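Local coordinates for flagellar brake protein YcgR (Escherichia coli K-12, PDB 5Y6G), which acts as a flagellar brake that, on binding cyclic di-GMP through its PilZ domain, engages the flagellar motor and slows swimming and swarming, at residues A11-P16 with R32-S37; C19-A24 with A60-N65; F74-I79 with F101-V106. All coordinates share one frame; numbering follows the deposited sequence.

Contact 1 (A11-P16 with R32-S37). With C2E (9,9'-[(2R,3R,3aS,5S,7aR,9R,10R,10aS,12S,14aR)-3,5,10,12-tetrahydroxy-5,12-dioxidooctahydro-2H,7H-difuro[3,2-d:3',2'-j][1,3,7,9,2,8]tetraoxadiphosphacyclododecine-2,9-diyl]bis(2-amino-1,9-dihydro-6H-purin-6-one)), chain C.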
loop_
_atom_site.group_PDB
_atom_site.type_symbol
_atom_site.label_atom_id
_atom_site.label_comp_id
_atom_site.label_asym_id
_atom_site.label_seq_id
_atom_site.Cartn_x
_atom_site.Cartn_y
_atom_site.Cartn_z
ATOM N N ALA A 11 -2.352 -2.993 7.191
ATOM C CA ALA A 11 -1.103 -3.734 7.198
ATOM C C ALA A 11 -0.234 -3.311 8.379
ATOM O O ALA A 11 -0.327 -2.174 8.853
ATOM C CB ALA A 11 -0.340 -3.509 5.896
ATOM N N PRO A 12 0.608 -4.211 8.882
ATOM C CA PRO A 12 1.519 -3.834 9.970
ATOM C C PRO A 12 2.677 -2.993 9.452
ATOM O O PRO A 12 3.373 -3.378 8.510
ATOM C CB PRO A 12 2.000 -5.183 10.513
ATOM C CG PRO A 12 1.912 -6.099 9.341
ATOM C CD PRO A 12 0.712 -5.642 8.546
ATOM N N LEU A 13 2.865 -1.828 10.070
ATOM C CA LEU A 13 4.037 -1.004 9.808
ATOM C C LEU A 13 5.222 -1.394 10.677
ATOM O O LEU A 13 6.366 -1.079 10.327
ATOM C CB LEU A 13 3.700 0.474 10.027
ATOM C CG LEU A 13 2.458 0.974 9.288
ATOM C CD1 LEU A 13 2.185 2.435 9.615
ATOM C CD2 LEU A 13 2.611 0.770 7.788
ATOM N N HIS A 14 4.971 -2.069 11.803
ATOM C CA HIS A 14 6.053 -2.596 12.625
ATOM C C HIS A 14 6.949 -3.537 11.830
ATOM O O HIS A 14 8.151 -3.243 11.681
ATOM C CB HIS A 14 5.449 -3.260 13.867
ATOM C CG HIS A 14 3.950 -3.267 13.868
ATOM N ND1 HIS A 14 3.202 -2.118 14.007
ATOM C CD2 HIS A 14 3.061 -4.279 13.735
ATOM C CE1 HIS A 14 1.917 -2.422 13.965
ATOM N NE2 HIS A 14 1.805 -3.728 13.800
ATOM N N PRO A 15 6.465 -4.661 11.312
ATOM C CA PRO A 15 7.182 -5.354 10.247
ATOM C C PRO A 15 6.640 -4.934 8.894
ATOM O O PRO A 15 5.832 -5.655 8.289
ATOM C CB PRO A 15 6.883 -6.830 10.534
ATOM C CG PRO A 15 5.493 -6.797 11.089
ATOM C CD PRO A 15 5.343 -5.473 11.823
ATOM N N PRO A 16 7.050 -3.774 8.387
ATOM C CA PRO A 16 6.403 -3.227 7.189
ATOM C C PRO A 16 6.662 -4.072 5.954
ATOM O O PRO A 16 7.714 -4.697 5.804
ATOM C CB PRO A 16 7.036 -1.839 7.048
ATOM C CG PRO A 16 8.371 -1.980 7.691
ATOM C CD PRO A 16 8.169 -2.932 8.843
ATOM N N ARG A 32 5.823 1.899 1.701
ATOM C CA ARG A 32 5.367 0.854 2.608
ATOM C C ARG A 32 3.876 0.618 2.415
ATOM O O ARG A 32 3.098 1.571 2.309
ATOM C CB ARG A 32 5.651 1.242 4.060
ATOM C CG ARG A 32 7.094 1.649 4.329
ATOM C CD ARG A 32 7.186 2.661 5.468
ATOM N NE ARG A 32 6.813 2.089 6.759
ATOM C CZ ARG A 32 7.685 1.713 7.690
ATOM N NH1 ARG A 32 8.989 1.851 7.479
ATOM N NH2 ARG A 32 7.255 1.202 8.837
ATOM N N LEU A 33 3.480 -0.651 2.376
ATOM C CA LEU A 33 2.062 -0.975 2.302
ATOM C C LEU A 33 1.361 -0.525 3.577
ATOM O O LEU A 33 1.822 -0.806 4.686
ATOM C CB LEU A 33 1.871 -2.477 2.089
ATOM C CG LEU A 33 0.429 -2.971 1.963
ATOM C CD1 LEU A 33 -0.259 -2.320 0.769
ATOM C CD2 LEU A 33 0.395 -4.488 1.845
ATOM N N TYR A 34 0.248 0.190 3.416
ATOM C CA TYR A 34 -0.518 0.692 4.550
ATOM C C TYR A 34 -1.777 -0.125 4.792
ATOM O O TYR A 34 -1.967 -0.661 5.888
ATOM C CB TYR A 34 -0.867 2.170 4.339
ATOM C CG TYR A 34 -1.535 2.798 5.537
ATOM C CD1 TYR A 34 -0.797 3.168 6.654
ATOM C CD2 TYR A 34 -2.905 3.020 5.555
ATOM C CE1 TYR A 34 -1.405 3.739 7.756
ATOM C CE2 TYR A 34 -3.521 3.593 6.650
ATOM C CZ TYR A 34 -2.767 3.951 7.748
ATOM O OH TYR A 34 -3.376 4.522 8.841
ATOM N N ASP A 35 -2.659 -0.232 3.801
ATOM C CA ASP A 35 -3.819 -1.104 3.906
ATOM C C ASP A 35 -4.103 -1.688 2.530
ATOM O O ASP A 35 -3.543 -1.254 1.521
ATOM C CB ASP A 35 -5.038 -0.365 4.484
ATOM C CG ASP A 35 -5.502 0.796 3.617
ATOM O OD1 ASP A 35 -5.193 0.823 2.407
ATOM O OD2 ASP A 35 -6.188 1.691 4.154
ATOM N N LEU A 36 -4.978 -2.689 2.496
ATOM C CA LEU A 36 -5.244 -3.387 1.249
ATOM C C LEU A 36 -6.702 -3.811 1.193
ATOM O O LEU A 36 -7.326 -4.102 2.217
ATOM C CB LEU A 36 -4.336 -4.611 1.086
ATOM C CG LEU A 36 -4.485 -5.425 -0.201
ATOM C CD1 LEU A 36 -3.989 -4.639 -1.410
ATOM C CD2 LEU A 36 -3.753 -6.755 -0.079
ATOM N N SER A 37 -7.234 -3.836 -0.024
ATOM C CA SER A 37 -8.578 -4.327 -0.275
ATOM C C SER A 37 -8.627 -4.875 -1.695
ATOM O O SER A 37 -7.647 -4.812 -2.442
ATOM C CB SER A 37 -9.618 -3.224 -0.063
ATOM O OG SER A 37 -9.475 -2.202 -1.035
HETATM P P1 C2E C . -12.163 6.733 -5.622
HETATM O O2P C2E C . -11.260 7.874 -4.942
HETATM O O1P C2E C . -12.262 6.995 -7.075
HETATM O "O5'" C2E C . -11.502 5.287 -5.374
HETATM C "C5'" C2E C . -11.978 4.113 -6.031
HETATM C "C4'" C2E C . -11.429 2.852 -5.361
HETATM O "O4'" C2E C . -10.002 2.908 -5.264
HETATM C "C3'" C2E C . -11.923 2.719 -3.914
HETATM O "O3'" C2E C . -13.219 2.125 -3.821
HETATM C "C2'" C2E C . -10.854 1.789 -3.321
HETATM O "O2'" C2E C . -11.198 0.422 -3.549
HETATM C "C1'" C2E C . -9.589 2.172 -4.107
HETATM N N9 C2E C . -8.731 2.994 -3.249
HETATM C C8 C2E C . -8.432 4.316 -3.411
HETATM N N7 C2E C . -7.644 4.707 -2.453
HETATM C C5 C2E C . -7.391 3.666 -1.622
HETATM C C6 C2E C . -6.620 3.502 -0.445
HETATM O O6 C2E C . -5.993 4.434 0.034
HETATM N N1 C2E C . -6.596 2.285 0.139
HETATM C C2 C2E C . -7.297 1.248 -0.401
HETATM N N2 C2E C . -7.251 0.025 0.218
HETATM N N3 C2E C . -8.015 1.384 -1.491
HETATM C C4 C2E C . -8.087 2.561 -2.124
HETATM P P11 C2E C . -14.137 2.287 -2.508
HETATM O O21 C2E C . -13.305 1.821 -1.207
HETATM O O11 C2E C . -15.349 1.449 -2.640
HETATM O O5A C2E C . -14.563 3.834 -2.365
HETATM C C5A C2E C . -15.345 4.489 -3.365
HETATM C C4A C2E C . -15.252 6.013 -3.251
HETATM O O4A C2E C . -15.550 6.441 -1.919
HETATM C C3A C2E C . -13.833 6.513 -3.551
HETATM O O3A C2E C . -13.625 6.754 -4.945
HETATM C C2A C2E C . -13.808 7.839 -2.775
HETATM O O2A C2E C . -14.319 8.890 -3.599
HETATM C C1A C2E C . -14.731 7.565 -1.578
HETATM N N91 C2E C . -13.918 7.255 -0.397
HETATM C C81 C2E C . -13.812 6.039 0.217
HETATM N N71 C2E C . -13.003 6.126 1.232
HETATM C C51 C2E C . -12.538 7.395 1.335
HETATM C C61 C2E C . -11.654 8.056 2.224
HETATM O O61 C2E C . -11.122 7.460 3.149
HETATM N N11 C2E C . -11.411 9.369 2.021
HETATM C C21 C2E C . -12.006 10.026 0.985
HETATM N N21 C2E C . -11.738 11.358 0.808
HETATM N N31 C2E C . -12.827 9.426 0.156
HETATM C C41 C2E C . -13.118 8.129 0.292
HETATM O O HOH W 1 3.429 -2.483 5.792
#
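Pro16 lies against the guanidinium group of Arg32, its CB 3.5 Å above the plane and displaced toward the rim, while CB of Leu13 comes to the edge of the same group. Arg32 reaches this place because its chain bends at chi3 (67°), which brings the guanidinium against CB and CG of Pro16. Its NH2 also comes close to O of Leu13, but the angle is too poor for a hydrogen bond. Replacing the arginine by an alanine is likely to strip the cover from CB of Pro16 and the edge contact from Leu13, leaving this end of the loop less firmly packed. CD1 of Leu13 comes to 4.2 Å from CE1 of Tyr34, and CD2 lies near the carbonyl O of Leu33. At the other end of the loop the CB of Ala11 packs on CG of Leu33, and the backbone closes with Ala11 N to Tyr34 O, 2.7 Å, the donor tilted 29° from the carbonyl plane. A water joins the segments by donating to Pro12 O and to Leu33 O. A classic beta bulge sets Tyr34 and Asp35 against the single residue Gly42. From it the Asp35 carboxylate reaches cyclic di-GMP: OD1 accepts from guanine N1 at 3.0 Å and from N2 at 3.1 Å, and Ser37 OG takes a weak bond from N2. Tyr34 touches a second ligand copy. OD1 also takes a weak bond from Gly42 N, and OD2 pairs weakly with Arg98; the two guanine donors are consistent with readout of the base edge, the carboxylate charge probably strengthening both bonds.

Contact 2 (C19-A24 with A60-N65)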
loop_
_atom_site.group_PDB
_atom_site.type_symbol
_atom_site.label_atom_id
_atom_site.label_comp_id
_atom_site.label_asym_id
_atom_site.label_seq_id
_atom_site.Cartn_x
_atom_site.Cartn_y
_atom_site.Cartn_z
ATOM N N CYS A 19 6.714 -1.975 -1.211
ATOM C CA CYS A 19 6.352 -2.029 -2.618
ATOM C C CYS A 19 7.269 -1.099 -3.402
ATOM O O CYS A 19 7.876 -0.182 -2.844
ATOM C CB CYS A 19 4.889 -1.613 -2.842
ATOM S SG CYS A 19 3.709 -2.277 -1.647
ATOM N N GLN A 20 7.362 -1.328 -4.710
ATOM C CA GLN A 20 8.187 -0.458 -5.537
ATOM C C GLN A 20 7.703 -0.506 -6.977
ATOM O O GLN A 20 7.086 -1.480 -7.417
ATOM C CB GLN A 20 9.667 -0.840 -5.459
ATOM C CG GLN A 20 9.976 -2.250 -5.928
ATOM C CD GLN A 20 11.455 -2.568 -5.861
ATOM O OE1 GLN A 20 12.244 -1.790 -5.324
ATOM N NE2 GLN A 20 11.842 -3.712 -6.412
ATOM N N THR A 21 8.001 0.566 -7.705
ATOM C CA THR A 21 7.657 0.678 -9.115
ATOM C C THR A 21 8.556 1.737 -9.736
ATOM O O THR A 21 9.152 2.559 -9.034
ATOM C CB THR A 21 6.176 1.024 -9.312
ATOM O OG1 THR A 21 5.874 1.091 -10.711
ATOM C CG2 THR A 21 5.842 2.360 -8.661
ATOM N N LYS A 22 8.664 1.698 -11.058
ATOM C CA LYS A 22 9.524 2.618 -11.788
ATOM C C LYS A 22 8.722 3.811 -12.291
ATOM O O LYS A 22 7.537 3.697 -12.616
ATOM C CB LYS A 22 10.208 1.912 -12.962
ATOM C CG LYS A 22 11.087 0.743 -12.555
ATOM C CD LYS A 22 11.790 0.136 -13.759
ATOM C CE LYS A 22 12.751 1.126 -14.394
ATOM N NZ LYS A 22 13.845 1.507 -13.459
ATOM N N LEU A 23 9.380 4.963 -12.340
ATOM C CA LEU A 23 8.775 6.193 -12.823
ATOM C C LEU A 23 9.219 6.471 -14.255
ATOM O O LEU A 23 10.090 5.797 -14.808
ATOM C CB LEU A 23 9.139 7.366 -11.907
ATOM C CG LEU A 23 8.685 7.267 -10.449
ATOM C CD1 LEU A 23 9.007 8.553 -9.702
ATOM C CD2 LEU A 23 7.199 6.969 -10.371
ATOM N N ALA A 24 8.599 7.487 -14.859
ATOM C CA ALA A 24 8.921 7.819 -16.244
ATOM C C ALA A 24 10.372 8.250 -16.402
ATOM O O ALA A 24 10.955 8.076 -17.479
ATOM C CB ALA A 24 7.984 8.909 -16.758
ATOM N N ALA A 60 2.100 0.105 -14.044
ATOM C CA ALA A 60 2.019 -1.268 -14.518
ATOM C C ALA A 60 2.803 -2.183 -13.588
ATOM O O ALA A 60 4.003 -1.983 -13.379
ATOM C CB ALA A 60 2.555 -1.386 -15.945
ATOM N N GLN A 61 2.119 -3.178 -13.027
ATOM C CA GLN A 61 2.749 -4.241 -12.249
ATOM C C GLN A 61 3.617 -3.676 -11.123
ATOM O O GLN A 61 4.836 -3.850 -11.086
ATOM C CB GLN A 61 3.563 -5.164 -13.159
ATOM C CG GLN A 61 2.754 -5.799 -14.280
ATOM C CD GLN A 61 1.596 -6.641 -13.770
ATOM O OE1 GLN A 61 1.791 -7.749 -13.270
ATOM N NE2 GLN A 61 0.382 -6.117 -13.897
ATOM N N ILE A 62 2.957 -2.989 -10.191
ATOM C CA ILE A 62 3.634 -2.586 -8.967
ATOM C C ILE A 62 4.030 -3.837 -8.201
ATOM O O ILE A 62 3.214 -4.746 -7.997
ATOM C CB ILE A 62 2.731 -1.671 -8.128
ATOM C CG1 ILE A 62 2.352 -0.421 -8.925
ATOM C CG2 ILE A 62 3.419 -1.295 -6.821
ATOM C CD1 ILE A 62 1.385 0.490 -8.203
ATOM N N GLU A 63 5.291 -3.906 -7.791
ATOM C CA GLU A 63 5.797 -5.069 -7.072
ATOM C C GLU A 63 5.459 -4.910 -5.594
ATOM O O GLU A 63 6.009 -4.038 -4.913
ATOM C CB GLU A 63 7.298 -5.239 -7.278
ATOM C CG GLU A 63 7.817 -6.556 -6.734
ATOM C CD GLU A 63 9.252 -6.831 -7.127
ATOM O OE1 GLU A 63 10.148 -6.655 -6.275
ATOM O OE2 GLU A 63 9.483 -7.218 -8.292
ATOM N N VAL A 64 4.547 -5.743 -5.107
ATOM C CA VAL A 64 4.177 -5.783 -3.698
ATOM C C VAL A 64 4.828 -7.017 -3.090
ATOM O O VAL A 64 4.416 -8.148 -3.367
ATOM C CB VAL A 64 2.657 -5.814 -3.509
ATOM C CG1 VAL A 64 2.311 -5.834 -2.023
ATOM C CG2 VAL A 64 2.015 -4.629 -4.205
ATOM N N ASN A 65 5.838 -6.802 -2.254
ATOM C CA ASN A 65 6.611 -7.887 -1.654
ATOM C C ASN A 65 6.008 -8.205 -0.289
ATOM O O ASN A 65 6.266 -7.506 0.694
ATOM C CB ASN A 65 8.081 -7.495 -1.547
ATOM C CG ASN A 65 8.979 -8.673 -1.223
ATOM O OD1 ASN A 65 8.616 -9.548 -0.437
ATOM N ND2 ASN A 65 10.158 -8.702 -1.831
HETATM O O HOH W 2 6.110 -1.452 -11.538
#
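Gln20 and Glu63 face each other as a hydrogen-bonded antiparallel pair, Gln20 N to Glu63 O and Glu63 N to Gln20 O both spanning 3.0 Å. Beyond the backbone the two side chains run side by side in the same direction, their amide and carboxylate planes 44° apart, and Gln20 NE2 makes a weak bond of 3.4 Å to Glu63 OE1. The other carboxylate oxygen, OE2, has a stronger partner in His73 of the next strand, which helps to hold the carboxylate in place.

On the opposite face Cys19 and Val64 form the adjoining non-hydrogen-bonded pair. With SG anti to its carbonyl carbon (chi1 -42°), Cys19 sets the sulfur against both methyls of Val64, nearly equally far from each, 3.8 Å from CG1 and 3.9 Å from CG2. Ile62 extends this apolar side, its CG2 lying 4.3 Å from CB of Cys19 and its CG1 approaching CB of Thr21. These strands, 18-22 and 58-65, are neighbours in the antiparallel sheet of the PilZ domain, and Phe31 of strand 28-36 packs on both Cys19 and Ile62.

Where the strands part, a water takes over from direct pairing: it lies 2.7 Å from Thr21 OG1 and donates to Gln61 O. The chain changes direction here through a G1 beta bulge at Gln61 and Ile62, opposite Phe74. Farther out, Gln61 NE2 is hydrogen-bonded to Asp75 OD2, fixing the amide against strand 71-87.

Contact 3 (F74-I79 with F101-V106). With C2E (9,9'-[(2R,3R,3aS,5S,7aR,9R,10R,10aS,12S,14aR)-3,5,10,12-tetrahydroxy-5,12-dioxidooctahydro-2H,7H-difuro[3,2-d:3',2'-j][1,3,7,9,2,8]tetraoxadiphosphacyclododecine-2,9-diyl]bis(2-amino-1,9-dihydro-6H-purin-6-one)), chain C.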
loop_
_atom_site.group_PDB
_atom_site.type_symbol
_atom_site.label_atom_id
_atom_site.label_comp_id
_atom_site.label_asym_id
_atom_site.label_seq_id
_atom_site.Cartn_x
_atom_site.Cartn_y
_atom_site.Cartn_z
ATOM N N PHE A 74 0.805 -5.734 -9.449
ATOM C CA PHE A 74 -0.536 -5.252 -9.749
ATOM C C PHE A 74 -0.470 -3.948 -10.526
ATOM O O PHE A 74 0.373 -3.089 -10.250
ATOM C CB PHE A 74 -1.352 -5.023 -8.469
ATOM C CG PHE A 74 -1.538 -6.254 -7.637
ATOM C CD1 PHE A 74 -0.939 -6.360 -6.393
ATOM C CD2 PHE A 74 -2.312 -7.304 -8.097
ATOM C CE1 PHE A 74 -1.111 -7.489 -5.622
ATOM C CE2 PHE A 74 -2.487 -8.438 -7.332
ATOM C CZ PHE A 74 -1.886 -8.531 -6.092
ATOM N N ASP A 75 -1.363 -3.803 -11.499
ATOM C CA ASP A 75 -1.585 -2.503 -12.103
ATOM C C ASP A 75 -2.462 -1.663 -11.182
ATOM O O ASP A 75 -3.343 -2.180 -10.488
ATOM C CB ASP A 75 -2.234 -2.641 -13.483
ATOM C CG ASP A 75 -1.452 -3.553 -14.409
ATOM O OD1 ASP A 75 -2.085 -4.306 -15.181
ATOM O OD2 ASP A 75 -0.204 -3.531 -14.350
ATOM N N ALA A 76 -2.202 -0.360 -11.164
ATOM C CA ALA A 76 -2.960 0.528 -10.294
ATOM C C ALA A 76 -2.865 1.952 -10.813
ATOM O O ALA A 76 -1.930 2.311 -11.533
ATOM C CB ALA A 76 -2.464 0.452 -8.845
ATOM N N GLN A 77 -3.852 2.757 -10.435
ATOM C CA GLN A 77 -3.867 4.187 -10.709
ATOM C C GLN A 77 -3.745 4.940 -9.394
ATOM O O GLN A 77 -4.500 4.679 -8.452
ATOM C CB GLN A 77 -5.148 4.604 -11.437
ATOM C CG GLN A 77 -5.292 6.114 -11.605
ATOM C CD GLN A 77 -6.456 6.495 -12.504
ATOM O OE1 GLN A 77 -6.263 6.838 -13.668
ATOM N NE2 GLN A 77 -7.668 6.443 -11.963
ATOM N N LEU A 78 -2.796 5.867 -9.333
ATOM C CA LEU A 78 -2.657 6.731 -8.167
ATOM C C LEU A 78 -3.829 7.704 -8.123
ATOM O O LEU A 78 -3.932 8.603 -8.964
ATOM C CB LEU A 78 -1.327 7.473 -8.219
ATOM C CG LEU A 78 -1.104 8.456 -7.070
ATOM C CD1 LEU A 78 -1.235 7.745 -5.734
ATOM C CD2 LEU A 78 0.257 9.118 -7.200
ATOM N N ILE A 79 -4.712 7.529 -7.143
ATOM C CA ILE A 79 -5.924 8.338 -7.060
ATOM C C ILE A 79 -5.732 9.600 -6.222
ATOM O O ILE A 79 -6.299 10.648 -6.550
ATOM C CB ILE A 79 -7.089 7.496 -6.509
ATOM C CG1 ILE A 79 -7.440 6.371 -7.481
ATOM C CG2 ILE A 79 -8.303 8.368 -6.251
ATOM C CD1 ILE A 79 -7.810 6.863 -8.862
ATOM N N PHE A 101 -4.236 4.146 -4.009
ATOM C CA PHE A 101 -4.264 3.516 -5.319
ATOM C C PHE A 101 -5.601 2.831 -5.568
ATOM O O PHE A 101 -6.258 2.350 -4.641
ATOM C CB PHE A 101 -3.152 2.475 -5.463
ATOM C CG PHE A 101 -1.781 3.058 -5.503
ATOM C CD1 PHE A 101 -1.241 3.493 -6.705
ATOM C CD2 PHE A 101 -1.028 3.160 -4.342
ATOM C CE1 PHE A 101 0.026 4.028 -6.752
ATOM C CE2 PHE A 101 0.243 3.693 -4.371
ATOM C CZ PHE A 101 0.775 4.129 -5.583
ATOM N N ARG A 102 -5.983 2.783 -6.840
ATOM C CA ARG A 102 -7.063 1.934 -7.320
ATOM C C ARG A 102 -6.475 0.903 -8.274
ATOM O O ARG A 102 -5.792 1.264 -9.239
ATOM C CB ARG A 102 -8.154 2.751 -8.021
ATOM C CG ARG A 102 -9.234 1.900 -8.676
ATOM C CD ARG A 102 -10.303 2.730 -9.402
ATOM N NE ARG A 102 -9.787 3.464 -10.559
ATOM C CZ ARG A 102 -9.904 3.066 -11.825
ATOM N NH1 ARG A 102 -10.520 1.927 -12.116
ATOM N NH2 ARG A 102 -9.406 3.808 -12.806
ATOM N N PHE A 103 -6.728 -0.373 -7.995
ATOM C CA PHE A 103 -6.227 -1.442 -8.846
ATOM C C PHE A 103 -6.878 -1.395 -10.221
ATOM O O PHE A 103 -8.076 -1.130 -10.350
ATOM C CB PHE A 103 -6.479 -2.796 -8.188
ATOM C CG PHE A 103 -5.565 -3.079 -7.037
ATOM C CD1 PHE A 103 -4.228 -2.726 -7.110
ATOM C CD2 PHE A 103 -6.036 -3.680 -5.881
ATOM C CE1 PHE A 103 -3.372 -2.973 -6.060
ATOM C CE2 PHE A 103 -5.184 -3.932 -4.823
ATOM C CZ PHE A 103 -3.848 -3.578 -4.915
ATOM N N LEU A 104 -6.078 -1.651 -11.250
ATOM C CA LEU A 104 -6.532 -1.693 -12.631
ATOM C C LEU A 104 -6.413 -3.109 -13.180
ATOM O O LEU A 104 -5.607 -3.918 -12.712
ATOM C CB LEU A 104 -5.721 -0.729 -13.505
ATOM C CG LEU A 104 -5.695 0.749 -13.111
ATOM C CD1 LEU A 104 -4.701 1.516 -13.972
ATOM C CD2 LEU A 104 -7.083 1.360 -13.224
ATOM N N ASN A 105 -7.234 -3.403 -14.188
ATOM C CA ASN A 105 -7.187 -4.684 -14.892
ATOM C C ASN A 105 -7.266 -5.853 -13.914
ATOM O O ASN A 105 -6.478 -6.800 -13.968
ATOM C CB ASN A 105 -5.931 -4.779 -15.759
ATOM C CG ASN A 105 -5.764 -3.579 -16.672
ATOM O OD1 ASN A 105 -6.741 -3.047 -17.203
ATOM N ND2 ASN A 105 -4.521 -3.141 -16.851
ATOM N N VAL A 106 -8.239 -5.781 -13.008
ATOM C CA VAL A 106 -8.412 -6.806 -11.986
ATOM C C VAL A 106 -9.140 -8.000 -12.584
ATOM O O VAL A 106 -10.370 -8.094 -12.509
ATOM C CB VAL A 106 -9.171 -6.256 -10.766
ATOM C CG1 VAL A 106 -9.184 -7.284 -9.639
ATOM C CG2 VAL A 106 -8.555 -4.944 -10.305
HETATM P P1 C2E C . -12.163 6.733 -5.622
HETATM O O2P C2E C . -11.260 7.874 -4.942
HETATM O O1P C2E C . -12.262 6.995 -7.075
HETATM O "O5'" C2E C . -11.502 5.287 -5.374
HETATM C "C5'" C2E C . -11.978 4.113 -6.031
HETATM C "C4'" C2E C . -11.429 2.852 -5.361
HETATM O "O4'" C2E C . -10.002 2.908 -5.264
HETATM C "C3'" C2E C . -11.923 2.719 -3.914
HETATM O "O3'" C2E C . -13.219 2.125 -3.821
HETATM C "C2'" C2E C . -10.854 1.789 -3.321
HETATM O "O2'" C2E C . -11.198 0.422 -3.549
HETATM C "C1'" C2E C . -9.589 2.172 -4.107
HETATM N N9 C2E C . -8.731 2.994 -3.249
HETATM C C8 C2E C . -8.432 4.316 -3.411
HETATM N N7 C2E C . -7.644 4.707 -2.453
HETATM C C5 C2E C . -7.391 3.666 -1.622
HETATM C C6 C2E C . -6.620 3.502 -0.445
HETATM O O6 C2E C . -5.993 4.434 0.034
HETATM N N1 C2E C . -6.596 2.285 0.139
HETATM C C2 C2E C . -7.297 1.248 -0.401
HETATM N N2 C2E C . -7.251 0.025 0.218
HETATM N N3 C2E C . -8.015 1.384 -1.491
HETATM C C4 C2E C . -8.087 2.561 -2.124
HETATM P P11 C2E C . -14.137 2.287 -2.508
HETATM O O21 C2E C . -13.305 1.821 -1.207
HETATM O O11 C2E C . -15.349 1.449 -2.640
HETATM O O5A C2E C . -14.563 3.834 -2.365
HETATM C C5A C2E C . -15.345 4.489 -3.365
HETATM C C4A C2E C . -15.252 6.013 -3.251
HETATM O O4A C2E C . -15.550 6.441 -1.919
HETATM C C3A C2E C . -13.833 6.513 -3.551
HETATM O O3A C2E C . -13.625 6.754 -4.945
HETATM C C2A C2E C . -13.808 7.839 -2.775
HETATM O O2A C2E C . -14.319 8.890 -3.599
HETATM C C1A C2E C . -14.731 7.565 -1.578
HETATM N N91 C2E C . -13.918 7.255 -0.397
HETATM C C81 C2E C . -13.812 6.039 0.217
HETATM N N71 C2E C . -13.003 6.126 1.232
HETATM C C51 C2E C . -12.538 7.395 1.335
HETATM C C61 C2E C . -11.654 8.056 2.224
HETATM O O61 C2E C . -11.122 7.460 3.149
HETATM N N11 C2E C . -11.411 9.369 2.021
HETATM C C21 C2E C . -12.006 10.026 0.985
HETATM N N21 C2E C . -11.738 11.358 0.808
HETATM N N31 C2E C . -12.827 9.426 0.156
HETATM C C41 C2E C . -13.118 8.129 0.292
HETATM O O HOH W 3 -3.507 -5.530 -11.917
#
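Strands 74-79 and 101-104 run antiparallel at 141°, with Gln77 and Arg102 as a hydrogen-bonded pair in which Gln77 N reaches Arg102 O at 2.7 Å and Arg102 N returns to Gln77 O at 2.9 Å. Leu104 N adds a bond to Asp75 O from above the carbonyl plane, and a water bridges Asp75 N and Leu104 O.

On the face of Ala76, Leu78, Phe101 and Phe103, Leu78 places CD1 over one face of the Phe101 ring, 4.2 Å from its centroid and 17° from the normal, a CH-pi contact. With CG anti to the backbone N (chi1 177°), the leucine branch is directed to the Phe101 side, and CD1 comes over the ring face toward its rim. Ala76 fits its CB beside CD1 of both Phe101 and Phe103, while the Phe74 and Phe103 rings meet obliquely, their centroids 5.1 Å apart.

The other face is more polar. Asn105 ND2 donates to Asp75 OD1 over 3.2 Å, nearly straight; the acceptor lies near the amide plane, but the donor sits above the carboxylate plane. Gln61 is the second partner of this carboxylate. CD2 of Leu104 lies over the Arg102 guanidinium, whose edge meets Gln77 NE2; as both are donors they do not bond, and Gln77 OE1 pairs instead with Arg58. Toward cyclic di-GMP, the Arg102 CB comes within 3.3 Å of ribose O4' and Ile79 CG2 within 3.3 Å of phosphate oxygen O2P, lining the pocket by van der Waals contact.

Within the PilZ domain this hairpin lies between strand 58-65, which borders 71-87, and strand 40-45, which borders 93-104 and brings Met41 onto Phe101 and Phe103, while Leu114 of helix 108-129 packs on Phe74 and Phe103.

From the N terminus, the loop after strand 9-10 first meets residues 32-37 in contact 1, closing a loop that contains strand 18-22 and the beginning of strand 28-36. Contact 2 begins inside that loop and ends beyond it, at 60-65, so the two cross along the chain; they touch where Leu33 packs on Cys19. Contact 3 follows in series, closing the 71-87/93-104 hairpin. It adjoins contact 2 through neighbouring strands 58-65 and 71-87, with Ile62 CD1 against Ala76 CB. Contacts 1 and 3 meet where Leu36 and Ser37 pack on Phe103, and both border the same cyclic di-GMP, so strand 28-36 and the 71-87/93-104 hairpin come together at one ligand.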